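Local coordinates for protein ribokinase, putative (Burkholderia thailandensis, PDB 3B1N) that probably phosphorylates nucleosides as a kinase of the pfkB (ribokinase) family, and binds ADP together with the nucleoside analogue mizoribine, at residues Lys134-Gly142 with Thr153-Pro162; Phe174-Glu184 with Leu198-Ser206. One frame throughout, in Å; residues are numbered along the deposited sequence. Where two conformers were deposited one is given.

Contact 1 (Lys134-Gly142 with Thr153-Pro162)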
loop_
_atom_site.group_PDB
_atom_site.type_symbol
_atom_site.label_atom_id
_atom_site.label_comp_id
_atom_site.label_asym_id
_atom_site.label_seq_id
_atom_site.Cartn_x
_atom_site.Cartn_y
_atom_site.Cartn_z
ATOM N N LYS B 134 -23.558 29.455 -1.774
ATOM C CA LYS B 134 -24.296 30.510 -1.050
ATOM C C LYS B 134 -24.354 30.328 0.460
ATOM O O LYS B 134 -24.528 29.204 0.970
ATOM C CB LYS B 134 -25.710 30.711 -1.632
ATOM C CG LYS B 134 -25.684 31.471 -2.984
ATOM C CD LYS B 134 -26.877 32.443 -3.107
ATOM C CE LYS B 134 -26.893 33.194 -4.463
ATOM N NZ LYS B 134 -25.790 34.194 -4.644
ATOM N N ASP B 135 -24.204 31.452 1.159
ATOM C CA ASP B 135 -24.411 31.502 2.619
ATOM C C ASP B 135 -23.586 30.421 3.319
ATOM O O ASP B 135 -24.070 29.610 4.126
ATOM C CB ASP B 135 -25.901 31.441 2.965
ATOM C CG ASP B 135 -26.635 32.711 2.522
ATOM O OD1 ASP B 135 -26.201 33.817 2.936
ATOM O OD2 ASP B 135 -27.610 32.619 1.741
ATOM N N ILE B 136 -22.317 30.438 2.955
ATOM C CA ILE B 136 -21.342 29.609 3.610
ATOM C C ILE B 136 -20.707 30.504 4.641
ATOM O O ILE B 136 -20.244 31.613 4.337
ATOM C CB ILE B 136 -20.289 29.119 2.567
ATOM C CG1 ILE B 136 -20.934 28.130 1.573
ATOM C CG2 ILE B 136 -19.060 28.496 3.241
ATOM C CD1 ILE B 136 -21.751 26.934 2.157
ATOM N N LYS B 137 -20.637 30.035 5.872
ATOM C CA LYS B 137 -19.924 30.816 6.870
ATOM C C LYS B 137 -18.493 30.382 7.186
ATOM O O LYS B 137 -17.722 31.126 7.802
ATOM C CB LYS B 137 -20.722 30.902 8.152
ATOM C CG LYS B 137 -21.209 29.653 8.754
ATOM C CD LYS B 137 -22.271 30.138 9.779
ATOM C CE LYS B 137 -23.198 29.099 10.258
ATOM N NZ LYS B 137 -23.939 29.715 11.401
ATOM N N LEU B 138 -18.141 29.187 6.682
ATOM C CA LEU B 138 -16.866 28.588 7.046
ATOM C C LEU B 138 -16.633 27.489 6.019
ATOM O O LEU B 138 -17.576 26.897 5.512
ATOM C CB LEU B 138 -16.921 27.994 8.464
ATOM C CG LEU B 138 -15.685 27.299 9.042
ATOM C CD1 LEU B 138 -14.415 28.138 9.089
ATOM C CD2 LEU B 138 -15.984 26.662 10.436
ATOM N N ALA B 139 -15.357 27.236 5.717
ATOM C CA ALA B 139 -15.037 26.158 4.753
ATOM C C ALA B 139 -13.754 25.462 5.126
ATOM O O ALA B 139 -12.972 25.952 5.933
ATOM C CB ALA B 139 -14.917 26.742 3.336
ATOM N N ILE B 140 -13.501 24.328 4.458
ATOM C CA ILE B 140 -12.186 23.705 4.475
ATOM C C ILE B 140 -11.882 23.296 3.037
ATOM O O ILE B 140 -12.790 22.872 2.313
ATOM C CB ILE B 140 -12.178 22.439 5.394
ATOM C CG1 ILE B 140 -10.717 21.860 5.450
ATOM C CG2 ILE B 140 -13.267 21.429 5.056
ATOM C CD1 ILE B 140 -10.547 20.926 6.707
ATOM N N VAL B 141 -10.624 23.438 2.664
ATOM C CA VAL B 141 -10.136 22.915 1.374
ATOM C C VAL B 141 -9.136 21.812 1.718
ATOM O O VAL B 141 -8.067 22.068 2.283
ATOM C CB VAL B 141 -9.457 24.003 0.536
ATOM C CG1 VAL B 141 -8.861 23.372 -0.780
ATOM C CG2 VAL B 141 -10.468 25.170 0.213
ATOM N N GLY B 142 -9.499 20.567 1.386
ATOM C CA GLY B 142 -8.649 19.443 1.670
ATOM C C GLY B 142 -8.167 18.779 0.401
ATOM O O GLY B 142 -8.424 19.285 -0.704
ATOM N N THR B 153 -9.128 27.594 -2.983
ATOM C CA THR B 153 -8.453 28.525 -2.088
ATOM C C THR B 153 -8.540 29.960 -2.578
ATOM O O THR B 153 -8.814 30.859 -1.772
ATOM C CB THR B 153 -7.017 28.148 -1.753
ATOM O OG1 THR B 153 -6.186 28.244 -2.898
ATOM C CG2 THR B 153 -6.997 26.731 -1.254
ATOM N N GLU B 154 -8.299 30.145 -3.881
ATOM C CA GLU B 154 -8.415 31.484 -4.464
ATOM C C GLU B 154 -9.824 32.040 -4.303
ATOM O O GLU B 154 -10.002 33.200 -3.893
ATOM C CB GLU B 154 -7.971 31.468 -5.950
ATOM C CG GLU B 154 -6.470 31.190 -6.143
ATOM C CD GLU B 154 -5.586 32.392 -5.766
ATOM O OE1 GLU B 154 -6.102 33.531 -5.603
ATOM O OE2 GLU B 154 -4.363 32.199 -5.648
ATOM N N GLU B 155 -10.821 31.237 -4.609
ATOM C CA GLU B 155 -12.203 31.682 -4.614
ATOM C C GLU B 155 -12.728 31.940 -3.219
ATOM O O GLU B 155 -13.430 32.908 -2.974
ATOM C CB GLU B 155 -13.066 30.690 -5.327
ATOM C CG GLU B 155 -12.779 30.723 -6.840
ATOM C CD GLU B 155 -13.674 29.851 -7.624
ATOM O OE1 GLU B 155 -14.588 29.265 -6.998
ATOM O OE2 GLU B 155 -13.466 29.743 -8.872
ATOM N N LEU B 156 -12.391 31.070 -2.271
ATOM C CA LEU B 156 -12.880 31.327 -0.928
ATOM C C LEU B 156 -12.267 32.604 -0.351
ATOM O O LEU B 156 -12.947 33.363 0.360
ATOM C CB LEU B 156 -12.636 30.100 -0.011
ATOM C CG LEU B 156 -13.521 28.906 -0.325
ATOM C CD1 LEU B 156 -12.862 27.673 0.296
ATOM C CD2 LEU B 156 -14.953 29.087 0.219
ATOM N N ALA B 157 -10.983 32.850 -0.637
ATOM C CA ALA B 157 -10.270 34.019 -0.096
ATOM C C ALA B 157 -10.872 35.263 -0.710
ATOM O O ALA B 157 -11.017 36.272 -0.039
ATOM C CB ALA B 157 -8.783 33.935 -0.416
ATOM N N GLN B 158 -11.254 35.178 -1.974
ATOM C CA GLN B 158 -11.754 36.380 -2.624
ATOM C C GLN B 158 -13.197 36.671 -2.187
ATOM O O GLN B 158 -13.595 37.840 -2.058
ATOM C CB GLN B 158 -11.519 36.260 -4.111
ATOM C CG GLN B 158 -12.597 35.663 -4.890
ATOM C CD GLN B 158 -13.257 36.727 -5.723
ATOM O OE1 GLN B 158 -12.582 37.418 -6.497
ATOM N NE2 GLN B 158 -14.577 36.892 -5.561
ATOM N N ALA B 159 -13.957 35.623 -1.875
ATOM C CA ALA B 159 -15.298 35.754 -1.295
ATOM C C ALA B 159 -15.306 36.116 0.198
ATOM O O ALA B 159 -16.383 36.336 0.772
ATOM C CB ALA B 159 -16.099 34.492 -1.526
ATOM N N GLY B 160 -14.125 36.140 0.819
ATOM C CA GLY B 160 -13.974 36.453 2.240
ATOM C C GLY B 160 -14.571 35.393 3.174
ATOM O O GLY B 160 -14.959 35.702 4.292
ATOM N N VAL B 161 -14.630 34.133 2.732
ATOM C CA VAL B 161 -15.118 33.040 3.609
ATOM C C VAL B 161 -13.929 32.494 4.376
ATOM O O VAL B 161 -12.914 32.164 3.746
ATOM C CB VAL B 161 -15.793 31.908 2.774
ATOM C CG1 VAL B 161 -16.176 30.708 3.683
ATOM C CG2 VAL B 161 -17.008 32.418 2.015
ATOM N N PRO B 162 -13.993 32.462 5.733
ATOM C CA PRO B 162 -12.851 31.908 6.504
ATOM C C PRO B 162 -12.720 30.407 6.164
ATOM O O PRO B 162 -13.729 29.740 6.044
ATOM C CB PRO B 162 -13.254 32.088 7.956
ATOM C CG PRO B 162 -14.682 32.486 7.978
ATOM C CD PRO B 162 -15.140 32.840 6.594
#
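Leu156 and Val141 meet in a mostly apolar contact to which Thr153, Val161 and Pro162 also contribute. Leu156 puts CD1 against CG2 of Val141, the two side chains passing alongside each other with reversed headings at 3.5 Å, tighter than carbon atoms usually pack. The same Leu156 CD1 lies 3.8 Å from Ala139 CB. One turn earlier, the methyl CG2 of Thr153 crosses Val141 at about a right angle, while its OG1 bonds to the carbonyl of Val150. Val161 carries CG1 anti to its backbone N (chi1 174°), which brings that methyl within 3.7 Å of Ile136 CG2 and close to Ala139 CB.

The polar part is backbone: Ala139 N donates to Pro162 O at 3.0 Å, and Leu138 CA adds a CA-H...O contact to this oxygen. The Pro162 ring sits with CD 3.3 Å from Lys137 O. After helix 146-158 a Schellman motif, with Gly160 at positive phi, turns the chain back toward the strand.

Strand 138-141 and helix 146-158 run nearly antiparallel and belong, with parallel strand 163-165, to a beta-alpha-beta unit; Phe163 also packs on Leu156, and helix 251-264 meets Leu138 and Ile140.

Contact 2 (Phe174-Glu184 with Leu198-Ser206). With NA (sodium ion), chain H.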
loop_
_atom_site.group_PDB
_atom_site.type_symbol
_atom_site.label_atom_id
_atom_site.label_comp_id
_atom_site.label_asym_id
_atom_site.label_seq_id
_atom_site.Cartn_x
_atom_site.Cartn_y
_atom_site.Cartn_z
ATOM N N PHE B 174 1.864 20.258 -5.233
ATOM C CA PHE B 174 2.198 21.668 -5.021
ATOM C C PHE B 174 3.683 21.921 -5.297
ATOM O O PHE B 174 4.513 21.040 -5.098
ATOM C CB PHE B 174 1.884 22.096 -3.577
ATOM C CG PHE B 174 0.416 22.343 -3.327
ATOM C CD1 PHE B 174 -0.106 23.629 -3.326
ATOM C CD2 PHE B 174 -0.451 21.271 -3.123
ATOM C CE1 PHE B 174 -1.474 23.853 -3.142
ATOM C CE2 PHE B 174 -1.774 21.486 -2.926
ATOM C CZ PHE B 174 -2.296 22.786 -2.918
ATOM N N ASP B 175 4.016 23.112 -5.789
ATOM C CA ASP B 175 5.397 23.606 -5.650
ATOM C C ASP B 175 5.442 24.654 -4.570
ATOM O O ASP B 175 4.407 24.978 -3.968
ATOM C CB ASP B 175 5.966 24.155 -6.961
ATOM C CG ASP B 175 5.123 25.270 -7.560
ATOM O OD1 ASP B 175 5.373 25.595 -8.751
ATOM O OD2 ASP B 175 4.223 25.834 -6.877
ATOM N N GLY B 176 6.641 25.174 -4.309
ATOM C CA GLY B 176 6.811 26.179 -3.276
ATOM C C GLY B 176 5.966 27.422 -3.457
ATOM O O GLY B 176 5.377 27.910 -2.487
ATOM N N ALA B 177 5.863 27.912 -4.694
ATOM C CA ALA B 177 5.174 29.164 -4.950
ATOM C C ALA B 177 3.656 29.052 -4.708
ATOM O O ALA B 177 3.069 29.909 -4.030
ATOM C CB ALA B 177 5.486 29.672 -6.370
ATOM N N THR B 178 3.046 27.986 -5.236
ATOM C CA THR B 178 1.602 27.771 -5.056
ATOM C C THR B 178 1.290 27.421 -3.600
ATOM O O THR B 178 0.247 27.809 -3.068
ATOM C CB THR B 178 1.024 26.682 -5.986
ATOM O OG1 THR B 178 1.756 25.462 -5.819
ATOM C CG2 THR B 178 1.092 27.133 -7.456
ATOM N N LEU B 179 2.200 26.713 -2.945
ATOM C CA LEU B 179 1.983 26.390 -1.535
ATOM C C LEU B 179 2.054 27.627 -0.626
ATOM O O LEU B 179 1.159 27.858 0.215
ATOM C CB LEU B 179 2.926 25.257 -1.096
ATOM C CG LEU B 179 2.723 24.681 0.304
ATOM C CD1 LEU B 179 1.254 24.174 0.489
ATOM C CD2 LEU B 179 3.701 23.586 0.589
ATOM N N ARG B 180 3.101 28.442 -0.787
ATOM C CA ARG B 180 3.169 29.724 -0.074
ATOM C C ARG B 180 1.942 30.605 -0.330
ATOM O O ARG B 180 1.367 31.160 0.611
ATOM C CB ARG B 180 4.440 30.489 -0.467
ATOM C CG ARG B 180 5.726 29.950 0.151
ATOM C CD ARG B 180 6.909 30.916 -0.118
ATOM N NE ARG B 180 7.206 30.999 -1.558
ATOM C CZ ARG B 180 8.014 30.165 -2.208
ATOM N NH1 ARG B 180 8.193 30.321 -3.517
ATOM N NH2 ARG B 180 8.609 29.157 -1.572
ATOM N N ARG B 181 1.511 30.705 -1.587
ATOM C CA ARG B 181 0.318 31.507 -1.905
ATOM C C ARG B 181 -0.925 30.991 -1.174
ATOM O O ARG B 181 -1.694 31.769 -0.595
ATOM C CB ARG B 181 0.099 31.588 -3.414
ATOM C CG ARG B 181 -1.251 32.141 -3.848
ATOM C CD ARG B 181 -1.385 33.612 -3.502
ATOM N NE ARG B 181 -2.568 34.146 -4.164
ATOM C CZ ARG B 181 -2.996 35.395 -4.042
ATOM N NH1 ARG B 181 -2.331 36.263 -3.293
ATOM N NH2 ARG B 181 -4.097 35.765 -4.666
ATOM N N SER B 182 -1.099 29.671 -1.180
ATOM C CA SER B 182 -2.283 29.072 -0.541
ATOM C C SER B 182 -2.348 29.367 0.947
ATOM O O SER B 182 -3.433 29.648 1.479
ATOM C CB SER B 182 -2.303 27.562 -0.826
ATOM O OG SER B 182 -2.440 27.344 -2.211
ATOM N N ILE B 183 -1.196 29.299 1.611
ATOM C CA ILE B 183 -1.073 29.594 3.029
ATOM C C ILE B 183 -1.316 31.080 3.307
ATOM O O ILE B 183 -2.005 31.412 4.299
ATOM C CB ILE B 183 0.304 29.165 3.549
ATOM C CG1 ILE B 183 0.411 27.629 3.520
ATOM C CG2 ILE B 183 0.563 29.702 4.952
ATOM C CD1 ILE B 183 1.859 27.104 3.608
ATOM N N GLU B 184 -0.780 31.964 2.448
ATOM C CA GLU B 184 -1.119 33.395 2.558
ATOM C C GLU B 184 -2.651 33.636 2.559
ATOM O O GLU B 184 -3.194 34.307 3.436
ATOM C CB GLU B 184 -0.413 34.233 1.461
ATOM C CG GLU B 184 1.103 34.462 1.727
ATOM C CD GLU B 184 1.899 34.722 0.452
ATOM O OE1 GLU B 184 3.165 34.805 0.522
ATOM O OE2 GLU B 184 1.258 34.837 -0.633
ATOM N N LEU B 198 6.884 18.572 5.593
ATOM C CA LEU B 198 6.928 18.732 4.152
ATOM C C LEU B 198 6.521 20.141 3.747
ATOM O O LEU B 198 7.075 20.686 2.778
ATOM C CB LEU B 198 6.030 17.682 3.481
ATOM C CG LEU B 198 6.620 16.352 3.018
ATOM C CD1 LEU B 198 7.508 15.716 4.050
ATOM C CD2 LEU B 198 5.494 15.449 2.639
ATOM N N VAL B 199 5.572 20.750 4.472
ATOM C CA VAL B 199 5.171 22.133 4.132
ATOM C C VAL B 199 6.332 23.120 4.375
ATOM O O VAL B 199 6.602 24.000 3.520
ATOM C CB VAL B 199 3.929 22.564 4.934
ATOM C CG1 VAL B 199 3.668 24.097 4.744
ATOM C CG2 VAL B 199 2.677 21.764 4.443
ATOM N N CYS B 200 6.975 22.980 5.533
ATOM C CA CYS B 200 8.148 23.821 5.873
ATOM C C CYS B 200 9.221 23.628 4.808
ATOM O O CYS B 200 9.760 24.603 4.267
ATOM C CB CYS B 200 8.684 23.396 7.208
ATOM S SG CYS B 200 7.675 23.911 8.582
ATOM N N ASP B 201 9.515 22.373 4.469
ATOM C CA ASP B 201 10.537 22.089 3.432
ATOM C C ASP B 201 10.214 22.729 2.088
ATOM O O ASP B 201 11.093 23.328 1.449
ATOM C CB ASP B 201 10.721 20.591 3.233
ATOM C CG ASP B 201 11.432 19.921 4.389
ATOM O OD1 ASP B 201 11.857 20.587 5.376
ATOM O OD2 ASP B 201 11.540 18.674 4.306
ATOM N N LYS B 202 8.965 22.633 1.649
ATOM C CA LYS B 202 8.588 23.076 0.301
ATOM C C LYS B 202 8.458 24.603 0.229
ATOM O O LYS B 202 8.831 25.231 -0.772
ATOM C CB LYS B 202 7.307 22.354 -0.177
ATOM C CG LYS B 202 6.734 22.790 -1.551
ATOM C CD LYS B 202 5.798 21.707 -2.162
ATOM C CE LYS B 202 6.609 20.515 -2.748
ATOM N NZ LYS B 202 5.667 19.409 -3.122
ATOM N N THR B 203 7.921 25.200 1.287
ATOM C CA THR B 203 7.753 26.651 1.300
ATOM C C THR B 203 9.065 27.368 1.570
ATOM O O THR B 203 9.221 28.547 1.188
ATOM C CB THR B 203 6.761 27.132 2.383
ATOM O OG1 THR B 203 7.224 26.729 3.677
ATOM C CG2 THR B 203 5.329 26.651 2.110
ATOM N N GLY B 204 9.980 26.695 2.265
ATOM C CA GLY B 204 11.174 27.368 2.784
ATOM C C GLY B 204 10.891 28.169 4.037
ATOM O O GLY B 204 11.720 28.962 4.476
ATOM N N TRP B 205 9.705 27.989 4.614
ATOM C CA TRP B 205 9.312 28.671 5.835
ATOM C C TRP B 205 9.492 27.754 7.044
ATOM O O TRP B 205 9.395 26.503 6.930
ATOM C CB TRP B 205 7.852 29.152 5.766
ATOM C CG TRP B 205 7.582 30.292 4.825
ATOM C CD1 TRP B 205 8.476 31.251 4.412
ATOM C CD2 TRP B 205 6.321 30.643 4.231
ATOM N NE1 TRP B 205 7.855 32.142 3.570
ATOM C CE2 TRP B 205 6.532 31.796 3.442
ATOM C CE3 TRP B 205 5.034 30.081 4.276
ATOM C CZ2 TRP B 205 5.509 32.407 2.717
ATOM C CZ3 TRP B 205 4.021 30.677 3.539
ATOM C CH2 TRP B 205 4.263 31.836 2.766
ATOM N N SER B 206 9.740 28.381 8.192
ATOM C CA SER B 206 9.758 27.740 9.492
ATOM C C SER B 206 8.320 27.687 9.989
ATOM O O SER B 206 7.477 28.374 9.429
ATOM C CB SER B 206 10.618 28.576 10.446
ATOM O OG SER B 206 9.997 29.843 10.685
HETATM NA NA NA H . -3.223 33.153 5.507
HETATM O O HOH W 1 -4.387 35.142 6.393
#
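Arg180 lays its side chain against the indole of Trp205. The aliphatic part of the arginine lies over one face of the ring system, CG standing 3.6 Å from the centroid of the six-membered ring in a CH-pi contact. A bend at chi3 (-65°) then turns the guanidinium out of line with the ring, their planes 72° apart, and NH2 reaches Thr203 O at 2.9 Å. That oxygen lies near the guanidinium plane, although the donor stands above the carbonyl plane; Gly176 O lies over one guanidinium face. At the ring's edge come Glu184 OE1 and Ile183 CG2.

Beside this, Ile183 CD1 meets Val199 CG1 tip to tip at 3.7 Å, and Leu179 packs on Thr203 CG2 at about a right angle. Lys202 runs along the start of helix 176-185, its NZ donating to Phe174 O at 2.8 Å and also to Leu171 O, so two carbonyls hold the ammonium.

Second-shell bonds set these groups. Asp175 caps helix 176-185, its OD2 accepting from Thr178 N. Thr203 OG1 accepts from Trp205 N, forming an ST turn at the bend leading into the tryptophan, and separately donates to Val199 O. Arg213 adds a cation-pi contact to the indole.

At the far end of the helix, Ile183 O and Glu184 O each bind the sodium ion at 2.4 Å, with water 1, Ala186 O and Arg213 O completing the site. Two helices of the Rossmann-like ribokinase fold cross steeply here, at 116°, beside a metal site built largely from backbone carbonyls.

Overall arrangement
Following the chain from the N terminus, contact 1 closes first: a strand, a helix and the turn after it bring Thr153-Pro162 back onto Lys134-Gly142, and the chain continues into strand 163-165. Contact 2 opens later and spans strand 188-192, joining helix 176-185 to the end of helix 193-203 and the loop that follows it. The two are in series, neither nesting nor crossing, with centres about 20 Å apart. They nevertheless touch, through the salt bridge of Glu154 OE2 with Arg181 NE, 3.0 Å apart, and the packing of Thr153 on Ser182. They illustrate how successive local closures, one strand-to-helix and one helix-to-helix, are tied together where helices 146-158 and 176-185 meet.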